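Local coordinates for protein possible galactose mutarotase (Streptomyces platensis subsp. rosaceus, PDB 4RNL) that is of unknown function but, as an aldose 1-epimerase family member, probably interconverts the alpha and beta anomers of galactose or a related sugar, at residues A[113-125]-A[136-150]. Residues are numbered along the deposited sequence; the frame is centred on the assembly and turned at random.
Sequences HGGPGGFSRVVWD and HRVSPDGEEGFPGAL
R137 lies with its CB over one face of the W124 indole, where the hairpin of strands 125-129 and 132-139, at one edge of a large antiparallel sheet in the galactose mutarotase-like beta-sandwich, meets the loop leading into strand 125-129. D125 and H136 pair there through both backbone bonds. R137 CB stands 3.7 Å from the centroid of the six-membered ring of W124, a CH-pi contact; W124 NE1 donates to F119 O in the indole plane, which helps to hold the ring's rotation. With CG anti to the backbone N (chi1 -179°), the arginine runs extended across V122: CD and NE of R137 both pass V122 CG2, which lies 3.5 Å from R137 NE, over one guanidinium face. NE also reaches a water that donates to V123 O. NH1 and NH2 grip E143 end-on, one nitrogen to the syn lone pair of each oxygen; R137 NH2 lies 2.8 Å from E143 OE1. Arginine suits the place: its long chain serves indole and valine, its flat, multiply donating end the carboxylate. E143 OE2 takes a further bond from S139 OG, which also bonds R84, and a water ties it to G117 O. F119 brings its CZ to L150 CD2. Beyond, E144 bends at chi2 (-68°), its carboxylate close against G115 and G117, glycines with no side chain in its way. G117 N donates to E144 OE2 at 2.7 Å, from above the carboxylate plane, in a bond bent to 141°.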
ATOM      1  N   HIS A 113       1.878 -11.309  -0.155  1.00 11.55           N
ATOM      2  CA  HIS A 113       0.888 -10.394  -0.737  1.00  9.26           C
ATOM      3  C   HIS A 113      -0.324 -11.108  -1.328  1.00 10.50           C
ATOM      4  O   HIS A 113      -0.867 -10.697  -2.358  1.00 11.70           O
ATOM      5  CB  HIS A 113       1.540  -9.495  -1.810  1.00  9.22           C
ATOM      6  CG  HIS A 113       2.504  -8.483  -1.260  1.00 11.09           C
ATOM      7  ND1 HIS A 113       2.422  -7.987   0.021  1.00 11.97           N
ATOM      8  CD2 HIS A 113       3.566  -7.865  -1.833  1.00 10.48           C
ATOM      9  CE1 HIS A 113       3.394  -7.114   0.222  1.00 13.55           C
ATOM     10  NE2 HIS A 113       4.101  -7.016  -0.893  1.00 13.41           N
ATOM     11  N   GLY A 114      -0.758 -12.186  -0.684  1.00 13.45           N
ATOM     12  CA  GLY A 114      -1.984 -12.831  -1.102  1.00  8.98           C
ATOM     13  C   GLY A 114      -1.854 -13.856  -2.215  1.00  9.45           C
ATOM     14  O   GLY A 114      -2.857 -14.410  -2.654  1.00 12.82           O
ATOM     15  N   GLY A 115      -0.635 -14.118  -2.678  1.00 11.74           N
ATOM     16  CA  GLY A 115      -0.429 -15.164  -3.669  1.00 11.57           C
ATOM     17  C   GLY A 115      -0.373 -14.641  -5.092  1.00 13.57           C
ATOM     18  O   GLY A 115      -0.587 -13.453  -5.322  1.00 13.16           O
ATOM     19  N   PRO A 116      -0.081 -15.525  -6.058  1.00 11.48           N
ATOM     20  CA  PRO A 116       0.060 -15.102  -7.456  1.00 11.71           C
ATOM     21  C   PRO A 116      -1.186 -14.409  -7.981  1.00 15.78           C
ATOM     22  O   PRO A 116      -1.058 -13.444  -8.740  1.00 20.76           O
ATOM     23  CB  PRO A 116       0.285 -16.423  -8.199  1.00 18.62           C
ATOM     24  CG  PRO A 116       0.937 -17.311  -7.164  1.00 19.64           C
ATOM     25  CD  PRO A 116       0.243 -16.952  -5.874  1.00 15.52           C
ATOM     26  N   GLY A 117      -2.363 -14.896  -7.596  1.00 15.18           N
ATOM     27  CA  GLY A 117      -3.614 -14.252  -7.970  1.00 17.23           C
ATOM     28  C   GLY A 117      -4.213 -13.402  -6.855  1.00 13.61           C
ATOM     29  O   GLY A 117      -5.435 -13.358  -6.687  1.00 14.63           O
ATOM     30  N   GLY A 118      -3.357 -12.721  -6.095  1.00 12.28           N
ATOM     31  CA  GLY A 118      -3.814 -11.807  -5.059  1.00 11.95           C
ATOM     32  C   GLY A 118      -4.642 -10.639  -5.585  1.00 16.54           C
ATOM     33  O   GLY A 118      -4.834 -10.488  -6.807  1.00 13.61           O
ATOM     34  N   PHE A 119      -5.107  -9.797  -4.659  1.00  7.96           N
ATOM     35  CA  PHE A 119      -6.040  -8.709  -4.973  1.00  8.59           C
ATOM     36  C   PHE A 119      -5.447  -7.712  -5.972  1.00 15.76           C
ATOM     37  O   PHE A 119      -6.181  -7.012  -6.667  1.00 11.39           O
ATOM     38  CB  PHE A 119      -6.448  -7.950  -3.696  1.00 11.59           C
ATOM     39  CG  PHE A 119      -7.370  -8.724  -2.753  1.00 10.45           C
ATOM     40  CD1 PHE A 119      -7.721 -10.047  -2.994  1.00 14.88           C
ATOM     41  CD2 PHE A 119      -7.898  -8.090  -1.629  1.00 12.93           C
ATOM     42  CE1 PHE A 119      -8.584 -10.734  -2.116  1.00 13.71           C
ATOM     43  CE2 PHE A 119      -8.745  -8.766  -0.745  1.00 15.25           C
ATOM     44  CZ  PHE A 119      -9.090 -10.090  -0.994  1.00 14.48           C
ATOM     45  N   SER A 120      -4.119  -7.656  -6.043  1.00 10.46           N
ATOM     46  CA  SER A 120      -3.461  -6.687  -6.919  0.64  8.67           C
ATOM     47  C   SER A 120      -3.455  -7.130  -8.379  1.00 11.98           C
ATOM     48  O   SER A 120      -3.045  -6.368  -9.256  1.00 13.25           O
ATOM     49  CB  SER A 120      -2.026  -6.458  -6.459  0.64 10.38           C
ATOM     50  OG  SER A 120      -1.283  -7.646  -6.603  0.64 13.32           O
ATOM     51  N   ARG A 121      -3.917  -8.348  -8.639  1.00 11.66           N
ATOM     52  CA  ARG A 121      -3.900  -8.897  -9.996  1.00 13.72           C
ATOM     53  C   ARG A 121      -5.263  -9.393 -10.450  1.00 14.44           C
ATOM     54  O   ARG A 121      -5.353 -10.265 -11.313  1.00 13.70           O
ATOM     55  CB  ARG A 121      -2.880 -10.040 -10.091  1.00 17.77           C
ATOM     56  CG  ARG A 121      -1.431  -9.590  -9.965  1.00 23.20           C
ATOM     57  CD  ARG A 121      -0.781 -10.177  -8.732  1.00 26.69           C
ATOM     58  NE  ARG A 121       0.603  -9.731  -8.573  1.00 25.62           N
ATOM     59  CZ  ARG A 121       1.644 -10.550  -8.522  1.00 21.73           C
ATOM     60  NH1 ARG A 121       1.464 -11.868  -8.598  1.00 17.94           N
ATOM     61  NH2 ARG A 121       2.863 -10.057  -8.370  1.00 18.11           N
ATOM     62  N   VAL A 122      -6.322  -8.846  -9.854  1.00 12.95           N
ATOM     63  CA  VAL A 122      -7.683  -9.155 -10.279  1.00 13.21           C
ATOM     64  C   VAL A 122      -8.438  -7.853 -10.542  1.00 14.10           C
ATOM     65  O   VAL A 122      -8.042  -6.786 -10.051  1.00 13.09           O
ATOM     66  CB  VAL A 122      -8.441  -9.997  -9.223  1.00 16.94           C
ATOM     67  CG1 VAL A 122      -7.742 -11.331  -9.006  1.00 14.39           C
ATOM     68  CG2 VAL A 122      -8.540  -9.239  -7.910  1.00 13.68           C
ATOM     69  N   VAL A 123      -9.508  -7.935 -11.326  1.00 12.43           N
ATOM     70  CA  VAL A 123     -10.289  -6.743 -11.674  1.00 15.34           C
ATOM     71  C   VAL A 123     -11.459  -6.562 -10.705  1.00 16.20           C
ATOM     72  O   VAL A 123     -12.188  -7.517 -10.397  1.00 15.73           O
ATOM     73  CB  VAL A 123     -10.791  -6.795 -13.127  1.00 18.05           C
ATOM     74  CG1 VAL A 123     -11.642  -5.575 -13.456  1.00 15.51           C
ATOM     75  CG2 VAL A 123      -9.614  -6.866 -14.091  1.00 17.35           C
ATOM     76  N   TRP A 124     -11.617  -5.334 -10.218  1.00 15.08           N
ATOM     77  CA  TRP A 124     -12.667  -4.972  -9.263  1.00 15.01           C
ATOM     78  C   TRP A 124     -13.832  -4.242  -9.933  1.00 16.85           C
ATOM     79  O   TRP A 124     -13.635  -3.502 -10.907  1.00 17.00           O
ATOM     80  CB  TRP A 124     -12.062  -4.076  -8.170  1.00 14.27           C
ATOM     81  CG  TRP A 124     -11.050  -4.801  -7.318  1.00 12.85           C
ATOM     82  CD1 TRP A 124      -9.842  -5.295  -7.710  1.00 14.39           C
ATOM     83  CD2 TRP A 124     -11.185  -5.124  -5.930  1.00 12.88           C
ATOM     84  NE1 TRP A 124      -9.210  -5.906  -6.646  1.00 13.13           N
ATOM     85  CE2 TRP A 124     -10.015  -5.809  -5.541  1.00 14.75           C
ATOM     86  CE3 TRP A 124     -12.177  -4.881  -4.976  1.00 14.21           C
ATOM     87  CZ2 TRP A 124      -9.817  -6.270  -4.240  1.00 15.00           C
ATOM     88  CZ3 TRP A 124     -11.977  -5.338  -3.677  1.00 14.71           C
ATOM     89  CH2 TRP A 124     -10.807  -6.024  -3.325  1.00 16.68           C
ATOM     90  N   ASP A 125     -15.046  -4.462  -9.428  1.00 14.07           N
ATOM     91  CA  ASP A 125     -16.206  -3.672  -9.853  1.00 15.03           C
ATOM     92  C   ASP A 125     -16.038  -2.277  -9.280  1.00 17.98           C
ATOM     93  O   ASP A 125     -15.539  -2.125  -8.174  1.00 18.99           O
ATOM     94  CB  ASP A 125     -17.512  -4.265  -9.305  1.00 22.01           C
ATOM     95  CG  ASP A 125     -17.881  -5.581  -9.950  1.00 32.29           C
ATOM     96  OD1 ASP A 125     -17.384  -5.864 -11.058  1.00 39.48           O
ATOM     97  OD2 ASP A 125     -18.684  -6.327  -9.347  1.00 39.46           O
ATOM     98  N   HIS A 136     -15.324  -2.887  -5.488  1.00 11.05           N
ATOM     99  CA  HIS A 136     -15.993  -3.968  -4.767  1.00 14.50           C
ATOM    100  C   HIS A 136     -15.697  -5.299  -5.428  1.00 16.76           C
ATOM    101  O   HIS A 136     -15.798  -5.420  -6.642  1.00 13.29           O
ATOM    102  CB  HIS A 136     -17.504  -3.738  -4.758  1.00 14.98           C
ATOM    103  CG  HIS A 136     -18.284  -4.867  -4.156  1.00 18.83           C
ATOM    104  ND1 HIS A 136     -19.409  -5.397  -4.749  1.00 21.66           N
ATOM    105  CD2 HIS A 136     -18.102  -5.564  -3.005  1.00 15.25           C
ATOM    106  CE1 HIS A 136     -19.886  -6.375  -3.996  1.00 24.11           C
ATOM    107  NE2 HIS A 136     -19.112  -6.491  -2.929  1.00 22.61           N
ATOM    108  N   ARG A 137     -15.347  -6.305  -4.629  1.00 13.71           N
ATOM    109  CA  ARG A 137     -15.152  -7.652  -5.161  1.00 12.01           C
ATOM    110  C   ARG A 137     -15.268  -8.669  -4.045  1.00 15.29           C
ATOM    111  O   ARG A 137     -14.736  -8.463  -2.957  1.00 15.17           O
ATOM    112  CB  ARG A 137     -13.769  -7.775  -5.816  1.00 11.99           C
ATOM    113  CG  ARG A 137     -13.489  -9.141  -6.432  1.00 16.28           C
ATOM    114  CD  ARG A 137     -12.057  -9.220  -6.955  1.00 16.28           C
ATOM    115  NE  ARG A 137     -11.761 -10.515  -7.561  1.00 15.88           N
ATOM    116  CZ  ARG A 137     -11.249 -11.547  -6.896  1.00 16.07           C
ATOM    117  NH1 ARG A 137     -10.977 -11.438  -5.598  1.00 12.56           N
ATOM    118  NH2 ARG A 137     -11.009 -12.688  -7.534  1.00 20.27           N
ATOM    119  N   VAL A 138     -15.979  -9.762  -4.304  1.00 12.95           N
ATOM    120  CA  VAL A 138     -15.997 -10.868  -3.362  1.00 14.95           C
ATOM    121  C   VAL A 138     -14.884 -11.839  -3.724  1.00 15.59           C
ATOM    122  O   VAL A 138     -14.814 -12.309  -4.862  1.00 15.39           O
ATOM    123  CB  VAL A 138     -17.321 -11.620  -3.402  1.00 19.14           C
ATOM    124  CG1 VAL A 138     -17.281 -12.788  -2.421  1.00 17.93           C
ATOM    125  CG2 VAL A 138     -18.472 -10.675  -3.096  1.00 17.75           C
ATOM    126  N   SER A 139     -14.005 -12.119  -2.765  1.00 14.06           N
ATOM    127  CA  SER A 139     -12.972 -13.138  -2.933  1.00 14.74           C
ATOM    128  C   SER A 139     -13.561 -14.438  -2.401  1.00 16.78           C
ATOM    129  O   SER A 139     -13.832 -14.554  -1.196  1.00 14.18           O
ATOM    130  CB  SER A 139     -11.729 -12.742  -2.134  1.00 12.37           C
ATOM    131  OG  SER A 139     -10.792 -13.809  -2.036  1.00 14.74           O
ATOM    132  N   PRO A 140     -13.799 -15.417  -3.288  1.00 17.92           N
ATOM    133  CA  PRO A 140     -14.553 -16.586  -2.826  1.00 22.57           C
ATOM    134  C   PRO A 140     -13.779 -17.466  -1.856  1.00 20.62           C
ATOM    135  O   PRO A 140     -12.552 -17.367  -1.773  1.00 15.60           O
ATOM    136  CB  PRO A 140     -14.863 -17.349  -4.120  1.00 21.83           C
ATOM    137  CG  PRO A 140     -13.883 -16.832  -5.122  1.00 21.61           C
ATOM    138  CD  PRO A 140     -13.573 -15.430  -4.743  1.00 17.21           C
ATOM    139  N   ASP A 141     -14.518 -18.286  -1.110  1.00 14.82           N
ATOM    140  CA  ASP A 141     -13.954 -19.283  -0.207  1.00 15.92           C
ATOM    141  C   ASP A 141     -12.898 -20.099  -0.951  1.00 18.82           C
ATOM    142  O   ASP A 141     -13.170 -20.641  -2.019  1.00 18.31           O
ATOM    143  CB  ASP A 141     -15.087 -20.191   0.279  1.00 19.21           C
ATOM    144  CG  ASP A 141     -14.616 -21.305   1.208  1.00 26.10           C
ATOM    145  OD1 ASP A 141     -13.681 -21.096   2.012  1.00 24.75           O
ATOM    146  OD2 ASP A 141     -15.210 -22.398   1.144  1.00 30.75           O
ATOM    147  N   GLY A 142     -11.687 -20.155  -0.405  1.00 19.70           N
ATOM    148  CA  GLY A 142     -10.628 -20.952  -1.005  1.00 18.29           C
ATOM    149  C   GLY A 142      -9.735 -20.205  -1.979  1.00 17.50           C
ATOM    150  O   GLY A 142      -8.743 -20.766  -2.457  1.00 15.05           O
ATOM    151  N   GLU A 143     -10.066 -18.952  -2.290  1.00 13.90           N
ATOM    152  CA  GLU A 143      -9.238 -18.196  -3.231  1.00 15.66           C
ATOM    153  C   GLU A 143      -7.835 -18.039  -2.679  1.00 14.75           C
ATOM    154  O   GLU A 143      -7.651 -17.510  -1.574  1.00 13.30           O
ATOM    155  CB  GLU A 143      -9.830 -16.816  -3.533  1.00 16.78           C
ATOM    156  CG  GLU A 143      -8.944 -15.991  -4.462  1.00 19.87           C
ATOM    157  CD  GLU A 143      -9.668 -14.805  -5.060  1.00 22.18           C
ATOM    158  OE1 GLU A 143     -10.284 -14.971  -6.144  1.00 21.49           O
ATOM    159  OE2 GLU A 143      -9.621 -13.711  -4.451  1.00 18.18           O
ATOM    160  N   GLU A 144      -6.855 -18.507  -3.453  1.00 14.71           N
ATOM    161  CA  GLU A 144      -5.453 -18.550  -3.029  1.00 16.90           C
ATOM    162  C   GLU A 144      -5.255 -19.288  -1.704  1.00 18.64           C
ATOM    163  O   GLU A 144      -4.282 -19.044  -0.989  1.00 15.46           O
ATOM    164  CB  GLU A 144      -4.857 -17.143  -2.951  1.00 14.81           C
ATOM    165  CG  GLU A 144      -4.646 -16.477  -4.315  1.00 16.67           C
ATOM    166  CD  GLU A 144      -3.567 -17.159  -5.140  1.00 23.00           C
ATOM    167  OE1 GLU A 144      -2.750 -17.925  -4.571  1.00 18.35           O
ATOM    168  OE2 GLU A 144      -3.536 -16.940  -6.369  1.00 28.20           O
ATOM    169  N   GLY A 145      -6.172 -20.192  -1.379  1.00 17.94           N
ATOM    170  CA  GLY A 145      -6.032 -20.998  -0.177  1.00 17.12           C
ATOM    171  C   GLY A 145      -6.656 -20.415   1.081  1.00 17.93           C
ATOM    172  O   GLY A 145      -6.747 -21.108   2.084  1.00 17.51           O
ATOM    173  N   PHE A 146      -7.088 -19.156   1.037  1.00 16.20           N
ATOM    174  CA  PHE A 146      -7.687 -18.519   2.213  1.00 13.57           C
ATOM    175  C   PHE A 146      -9.138 -18.971   2.353  1.00 17.69           C
ATOM    176  O   PHE A 146      -9.879 -18.981   1.374  1.00 15.48           O
ATOM    177  CB  PHE A 146      -7.610 -16.989   2.095  1.00 12.95           C
ATOM    178  CG  PHE A 146      -6.206 -16.445   2.118  1.00 15.67           C
ATOM    179  CD1 PHE A 146      -5.577 -16.169   3.321  1.00 14.18           C
ATOM    180  CD2 PHE A 146      -5.518 -16.197   0.935  1.00 13.78           C
ATOM    181  CE1 PHE A 146      -4.276 -15.669   3.355  1.00 15.19           C
ATOM    182  CE2 PHE A 146      -4.211 -15.701   0.957  1.00 14.48           C
ATOM    183  CZ  PHE A 146      -3.591 -15.433   2.164  1.00 18.02           C
ATOM    184  N   PRO A 147      -9.550 -19.352   3.575  1.00 15.17           N
ATOM    185  CA  PRO A 147     -10.918 -19.840   3.776  1.00 16.76           C
ATOM    186  C   PRO A 147     -11.927 -18.693   3.880  1.00 15.80           C
ATOM    187  O   PRO A 147     -11.579 -17.580   4.279  1.00 14.07           O
ATOM    188  CB  PRO A 147     -10.814 -20.599   5.104  1.00 17.21           C
ATOM    189  CG  PRO A 147      -9.756 -19.851   5.865  1.00 17.69           C
ATOM    190  CD  PRO A 147      -8.772 -19.332   4.825  1.00 15.85           C
ATOM    191  N   GLY A 148     -13.171 -18.957   3.496  1.00 16.92           N
ATOM    192  CA  GLY A 148     -14.222 -17.966   3.631  1.00 15.13           C
ATOM    193  C   GLY A 148     -14.349 -17.054   2.432  1.00 14.86           C
ATOM    194  O   GLY A 148     -13.348 -16.616   1.858  1.00 16.55           O
ATOM    195  N   ALA A 149     -15.589 -16.767   2.045  1.00 15.14           N
ATOM    196  CA  ALA A 149     -15.834 -15.753   1.022  1.00 15.56           C
ATOM    197  C   ALA A 149     -15.728 -14.383   1.677  1.00 18.12           C
ATOM    198  O   ALA A 149     -16.458 -14.084   2.628  1.00 19.11           O
ATOM    199  CB  ALA A 149     -17.211 -15.942   0.411  1.00 17.82           C
ATOM    200  N   LEU A 150     -14.823 -13.551   1.171  1.00 13.63           N
ATOM    201  CA  LEU A 150     -14.578 -12.233   1.753  1.00 12.53           C
ATOM    202  C   LEU A 150     -15.162 -11.149   0.850  1.00 14.93           C
ATOM    203  O   LEU A 150     -14.706 -10.961  -0.274  1.00 16.03           O
ATOM    204  CB  LEU A 150     -13.076 -12.008   1.963  1.00 12.95           C
ATOM    205  CG  LEU A 150     -12.691 -10.754   2.753  1.00 13.77           C
ATOM    206  CD1 LEU A 150     -13.054 -10.911   4.233  1.00 12.65           C
ATOM    207  CD2 LEU A 150     -11.209 -10.426   2.591  1.00 15.55           C
TER
HETATM  208  O   HOH W   1      -6.878 -12.993  -4.355  1.00 17.62           O
HETATM  209  O   HOH W   2      -7.300 -14.949  -7.925  1.00 24.35           O
HETATM  210  O   HOH W   3     -12.354 -10.227 -10.354  1.00 27.12           O
HETATM  211  O   HOH W   4     -20.322  -4.822  -7.387  1.00 26.63           O